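Local coordinates for soluble lytic murein transglycosylase (Pseudomonas aeruginosa, PDB 5OHU), which probably cleaves the glycan strands of cell-wall peptidoglycan as a lytic transglycosylase of the Slt family, at residues D91-G96 / T410-E415; E254-L259 / R279-S284. All coordinates share one frame; numbering follows the deposited sequence. Where two conformers were deposited one is given.

Interaction 1. Residues D91-G96 / T410-E415; sequences DLPQIG and TRRAME
The guanidinium of R412 reaches out from helix 408-418 to meet D91 and L92 in the loop that leads into helix 95-108. Its outer end forms a salt bridge of two hydrogen bonds to one oxygen of D91: NH1 lies 2.8 Å from OD2 and NH2 2.9 Å from that same OD2. OD2 sits in the guanidinium plane, but the carboxylate is turned nearly across it, the two planes being 80° apart. NH1 therefore arrives on the syn side of OD2, tilted out of the carboxylate plane, whereas NH2 comes from well above it, both on the same face; neither bond is straight, that from NH1 having an N-H...O angle of 148°. A bend in the arginine chain at chi3 (-54°) turns the flat group against L92, whose CD2 covers one face, off centre, 3.6 Å from both NE and CZ of R412. This methyl and OD2 make up the tight part of the contact, and L92 is itself buried against Y64 and F85. The contact is looser toward the partly exposed D91 and P93: OD1 of D91 stays 4.0 Å from R412 NH1, and P93 merely grazes the group, its CD 4.3 Å from R412 NH2. With a second salt bridge from NE to E428, the arginine probably keeps its positive charge in a largely buried setting. The D91 pair ties the loop before helix 95-108 to helix 408-418, while E428 of helix 422-433 holds the same arginine from its own side.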
loop_
_atom_site.group_PDB
_atom_site.type_symbol
_atom_site.label_atom_id
_atom_site.label_comp_id
_atom_site.label_asym_id
_atom_site.label_seq_id
_atom_site.Cartn_x
_atom_site.Cartn_y
_atom_site.Cartn_z
ATOM N N ASP A 91 3.164 23.488 11.300
ATOM C CA ASP A 91 2.032 22.635 10.969
ATOM C C ASP A 91 1.639 22.700 9.501
ATOM O O ASP A 91 0.782 21.916 9.078
ATOM C CB ASP A 91 0.816 23.010 11.825
ATOM C CG ASP A 91 0.305 24.399 11.516
ATOM O OD1 ASP A 91 1.149 25.305 11.304
ATOM O OD2 ASP A 91 -0.932 24.589 11.476
ATOM N N LEU A 92 2.215 23.612 8.729
ATOM C CA LEU A 92 1.925 23.651 7.304
ATOM C C LEU A 92 2.311 22.321 6.661
ATOM O O LEU A 92 3.373 21.761 6.971
ATOM C CB LEU A 92 2.668 24.794 6.619
ATOM C CG LEU A 92 2.167 26.201 6.945
ATOM C CD1 LEU A 92 2.904 27.242 6.111
ATOM C CD2 LEU A 92 0.667 26.282 6.720
ATOM N N PRO A 93 1.463 21.776 5.782
ATOM C CA PRO A 93 1.800 20.489 5.146
ATOM C C PRO A 93 3.120 20.525 4.407
ATOM O O PRO A 93 3.833 19.514 4.376
ATOM C CB PRO A 93 0.628 20.250 4.176
ATOM C CG PRO A 93 -0.498 21.113 4.707
ATOM C CD PRO A 93 0.189 22.333 5.291
ATOM N N GLN A 94 3.473 21.665 3.819
ATOM C CA GLN A 94 4.650 21.774 2.967
ATOM C C GLN A 94 5.896 22.254 3.712
ATOM O O GLN A 94 6.925 22.492 3.073
ATOM C CB GLN A 94 4.357 22.709 1.788
ATOM C CG GLN A 94 4.217 24.170 2.159
ATOM C CD GLN A 94 2.803 24.548 2.584
ATOM O OE1 GLN A 94 2.048 23.722 3.097
ATOM N NE2 GLN A 94 2.433 25.801 2.344
ATOM N N ILE A 95 5.834 22.389 5.043
ATOM C CA ILE A 95 6.946 22.970 5.784
ATOM C C ILE A 95 8.220 22.150 5.629
ATOM O O ILE A 95 9.321 22.688 5.777
ATOM C CB ILE A 95 6.572 23.137 7.277
ATOM C CG1 ILE A 95 7.412 24.239 7.900
ATOM C CG2 ILE A 95 6.812 21.858 8.058
ATOM C CD1 ILE A 95 7.153 25.592 7.288
ATOM N N GLY A 96 8.111 20.856 5.321
ATOM C CA GLY A 96 9.309 20.062 5.106
ATOM C C GLY A 96 10.123 20.497 3.897
ATOM O O GLY A 96 11.356 20.401 3.905
ATOM N N THR A 410 -7.530 22.587 10.282
ATOM C CA THR A 410 -8.940 22.439 9.929
ATOM C C THR A 410 -9.494 23.721 9.315
ATOM O O THR A 410 -10.111 23.699 8.241
ATOM C CB THR A 410 -9.733 22.033 11.174
ATOM O OG1 THR A 410 -9.257 20.764 11.646
ATOM C CG2 THR A 410 -11.221 21.940 10.872
ATOM N N ARG A 411 -9.275 24.855 9.987
ATOM C CA ARG A 411 -9.717 26.136 9.453
ATOM C C ARG A 411 -9.112 26.397 8.082
ATOM O O ARG A 411 -9.808 26.836 7.160
ATOM C CB ARG A 411 -9.353 27.249 10.432
ATOM C CG ARG A 411 -10.146 27.194 11.727
ATOM C CD ARG A 411 -9.286 27.561 12.921
ATOM N NE ARG A 411 -9.040 28.998 12.992
ATOM C CZ ARG A 411 -9.702 29.837 13.782
ATOM N NH1 ARG A 411 -10.658 29.386 14.587
ATOM N NH2 ARG A 411 -9.403 31.128 13.771
ATOM N N ARG A 412 -7.818 26.114 7.921
ATOM C CA ARG A 412 -7.204 26.248 6.607
ATOM C C ARG A 412 -7.882 25.330 5.597
ATOM O O ARG A 412 -8.154 25.738 4.462
ATOM C CB ARG A 412 -5.700 25.963 6.695
ATOM C CG ARG A 412 -4.896 27.062 7.424
ATOM C CD ARG A 412 -3.381 27.012 7.121
ATOM N NE ARG A 412 -2.782 25.703 7.378
ATOM C CZ ARG A 412 -2.290 25.320 8.556
ATOM N NH1 ARG A 412 -2.318 26.151 9.593
ATOM N NH2 ARG A 412 -1.768 24.103 8.702
ATOM N N ALA A 413 -8.186 24.090 5.998
ATOM C CA ALA A 413 -8.852 23.161 5.088
ATOM C C ALA A 413 -10.269 23.629 4.760
ATOM O O ALA A 413 -10.702 23.553 3.600
ATOM C CB ALA A 413 -8.869 21.756 5.690
ATOM N N MET A 414 -11.002 24.118 5.765
ATOM C CA MET A 414 -12.329 24.676 5.520
ATOM C C MET A 414 -12.275 25.774 4.467
ATOM O O MET A 414 -13.017 25.746 3.481
ATOM C CB MET A 414 -12.921 25.235 6.815
ATOM C CG MET A 414 -13.237 24.216 7.885
ATOM S SD MET A 414 -14.560 23.120 7.377
ATOM C CE MET A 414 -14.893 22.252 8.911
ATOM N N GLU A 415 -11.397 26.756 4.667
ATOM C CA GLU A 415 -11.342 27.891 3.753
ATOM C C GLU A 415 -10.916 27.457 2.360
ATOM O O GLU A 415 -11.468 27.935 1.365
ATOM C CB GLU A 415 -10.396 28.959 4.293
ATOM C CG GLU A 415 -10.424 30.232 3.487
ATOM C CD GLU A 415 -11.812 30.827 3.425
ATOM O OE1 GLU A 415 -12.478 30.886 4.482
ATOM O OE2 GLU A 415 -12.240 31.218 2.317
#

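Interaction 2. Residues E254-L259 / R279-S284; sequences EKALSL and REIGLS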
loop_
_atom_site.group_PDB
_atom_site.type_symbol
_atom_site.label_atom_id
_atom_site.label_comp_id
_atom_site.label_asym_id
_atom_site.label_seq_id
_atom_site.Cartn_x
_atom_site.Cartn_y
_atom_site.Cartn_z
ATOM N N GLU A 254 9.696 -23.938 -10.530
ATOM C CA GLU A 254 10.074 -25.336 -10.733
ATOM C C GLU A 254 11.499 -25.446 -11.249
ATOM O O GLU A 254 12.275 -26.269 -10.748
ATOM C CB GLU A 254 9.108 -26.040 -11.693
ATOM C CG GLU A 254 7.654 -26.067 -11.215
ATOM C CD GLU A 254 6.900 -24.760 -11.491
ATOM O OE1 GLU A 254 5.651 -24.745 -11.306
ATOM O OE2 GLU A 254 7.548 -23.758 -11.918
ATOM N N LYS A 255 11.866 -24.622 -12.243
ATOM C CA LYS A 255 13.247 -24.620 -12.706
ATOM C C LYS A 255 14.194 -24.161 -11.599
ATOM O O LYS A 255 15.287 -24.712 -11.438
ATOM C CB LYS A 255 13.397 -23.736 -13.948
ATOM C CG LYS A 255 14.803 -23.760 -14.530
ATOM C CD LYS A 255 15.136 -22.472 -15.287
ATOM C CE LYS A 255 15.068 -22.623 -16.826
ATOM N NZ LYS A 255 16.024 -23.635 -17.366
ATOM N N ALA A 256 13.779 -23.167 -10.810
ATOM C CA ALA A 256 14.620 -22.680 -9.729
ATOM C C ALA A 256 14.877 -23.767 -8.695
ATOM O O ALA A 256 15.985 -23.880 -8.164
ATOM C CB ALA A 256 13.967 -21.460 -9.080
ATOM N N LEU A 257 13.858 -24.568 -8.393
ATOM C CA LEU A 257 14.011 -25.639 -7.415
ATOM C C LEU A 257 14.973 -26.714 -7.912
ATOM O O LEU A 257 15.832 -27.185 -7.155
ATOM C CB LEU A 257 12.642 -26.255 -7.090
ATOM C CG LEU A 257 12.671 -27.345 -6.011
ATOM C CD1 LEU A 257 13.379 -26.808 -4.779
ATOM C CD2 LEU A 257 11.286 -27.804 -5.657
ATOM N N SER A 258 14.839 -27.126 -9.176
ATOM C CA SER A 258 15.793 -28.087 -9.726
ATOM C C SER A 258 17.217 -27.570 -9.610
ATOM O O SER A 258 18.143 -28.338 -9.329
ATOM C CB SER A 258 15.485 -28.388 -11.195
ATOM O OG SER A 258 14.279 -29.085 -11.314
ATOM N N LEU A 259 17.414 -26.271 -9.842
ATOM C CA LEU A 259 18.777 -25.758 -9.871
ATOM C C LEU A 259 19.338 -25.627 -8.465
ATOM O O LEU A 259 20.530 -25.891 -8.240
ATOM C CB LEU A 259 18.826 -24.434 -10.620
ATOM C CG LEU A 259 18.593 -24.647 -12.119
ATOM C CD1 LEU A 259 18.413 -23.298 -12.813
ATOM C CD2 LEU A 259 19.780 -25.397 -12.719
ATOM N N ARG A 279 12.985 -20.052 0.931
ATOM C CA ARG A 279 11.713 -19.416 1.246
ATOM C C ARG A 279 11.112 -18.738 0.020
ATOM O O ARG A 279 9.900 -18.837 -0.209
ATOM C CB ARG A 279 11.886 -18.447 2.416
ATOM C CG ARG A 279 12.108 -19.191 3.750
ATOM C CD ARG A 279 12.086 -18.244 4.973
ATOM N NE ARG A 279 12.586 -18.883 6.193
ATOM C CZ ARG A 279 12.895 -18.224 7.310
ATOM N NH1 ARG A 279 12.759 -16.905 7.360
ATOM N NH2 ARG A 279 13.355 -18.877 8.371
ATOM N N GLU A 280 11.936 -18.104 -0.818
ATOM C CA GLU A 280 11.379 -17.481 -2.019
ATOM C C GLU A 280 10.893 -18.529 -3.017
ATOM O O GLU A 280 9.828 -18.367 -3.619
ATOM C CB GLU A 280 12.398 -16.547 -2.673
ATOM C CG GLU A 280 11.812 -15.715 -3.807
ATOM C CD GLU A 280 10.476 -15.055 -3.438
ATOM O OE1 GLU A 280 9.429 -15.447 -4.008
ATOM O OE2 GLU A 280 10.467 -14.152 -2.572
ATOM N N ILE A 281 11.653 -19.612 -3.205
ATOM C CA ILE A 281 11.183 -20.700 -4.057
ATOM C C ILE A 281 9.934 -21.345 -3.455
ATOM O O ILE A 281 8.946 -21.592 -4.160
ATOM C CB ILE A 281 12.305 -21.729 -4.288
ATOM C CG1 ILE A 281 13.416 -21.107 -5.153
ATOM C CG2 ILE A 281 11.769 -22.997 -4.957
ATOM C CD1 ILE A 281 14.651 -21.945 -5.230
ATOM N N GLY A 282 9.945 -21.593 -2.144
ATOM C CA GLY A 282 8.792 -22.232 -1.516
ATOM C C GLY A 282 7.524 -21.409 -1.670
ATOM O O GLY A 282 6.463 -21.931 -2.036
ATOM N N LEU A 283 7.632 -20.104 -1.408
ATOM C CA LEU A 283 6.490 -19.208 -1.549
ATOM C C LEU A 283 5.981 -19.176 -2.982
ATOM O O LEU A 283 4.769 -19.208 -3.220
ATOM C CB LEU A 283 6.874 -17.802 -1.097
ATOM C CG LEU A 283 6.842 -17.537 0.405
ATOM C CD1 LEU A 283 7.204 -16.083 0.663
ATOM C CD2 LEU A 283 5.443 -17.844 0.930
ATOM N N SER A 284 6.880 -19.114 -3.955
ATOM C CA SER A 284 6.389 -19.057 -5.327
ATOM C C SER A 284 5.793 -20.394 -5.766
ATOM O O SER A 284 4.795 -20.427 -6.495
ATOM C CB SER A 284 7.505 -18.597 -6.267
ATOM O OG SER A 284 7.004 -18.439 -7.581
#
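The A256-L257 peptide is the flat group of this contact, and two methyl groups of I281 lie over one of its faces. CD1 of I281 stands over the carbonyl of A256, above its oxygen end, 3.8 Å from O and 3.9 Å from C of A256, while CG2 lies over the nitrogen side; residues 279-284 place nothing against the other face or the edges of this peptide. The two branches of the isoleucine divide between neighbouring residues. The longer one goes to A256, with CD1 3.9 Å and CG1 4.0 Å from the alanine CB. The CG2 methyl goes to L257, and lies 4.0 Å from CB and 4.1 Å from CD1 of that leucine. The torsions explain the division: with chi1 at -68° CG1 stands beside the backbone N while CG2 is anti to it, and an extended chi2 (170°) carries CD1 out to the peptide. The leucine helps by its own first torsion, -177°, which sets CG beside its carbonyl carbon and brings CD1 near the isoleucine methyl. The backbones approach most closely at this pair, the CA atoms of L257 and I281 being 6.6 Å apart. I281 also touches A249 of helix 235-251, so it fills the angle between two preceding helices. The polar side chains find partners beyond the contact: S284 OG hydrogen-bonds to A249 O and K255 NZ to S225 OG. With no polar bond between the two segments, their pairing rests on ordinary van der Waals contact and hydrocarbon burial, and so on shape rather than direction.

The two contacts lie on opposite sides of the chain's centre, which is 25 Å from the centre of interaction 1 and 26 Å from that of interaction 2. Their own centres are 50 Å apart and their nearest atoms about 35 Å, so neither touches the other. In sequence, interaction 2 is nested within the long, largely helical excursion that interaction 1 closes. Interaction 2 joins neighbouring helices; interaction 1 brings residues more than 300 positions apart together, consistent with the ring-shaped helical scaffold known from Slt70 relatives. Neither contact includes a ligand or a known catalytic residue; activity in this family is expected of the lysozyme-like SLT domain.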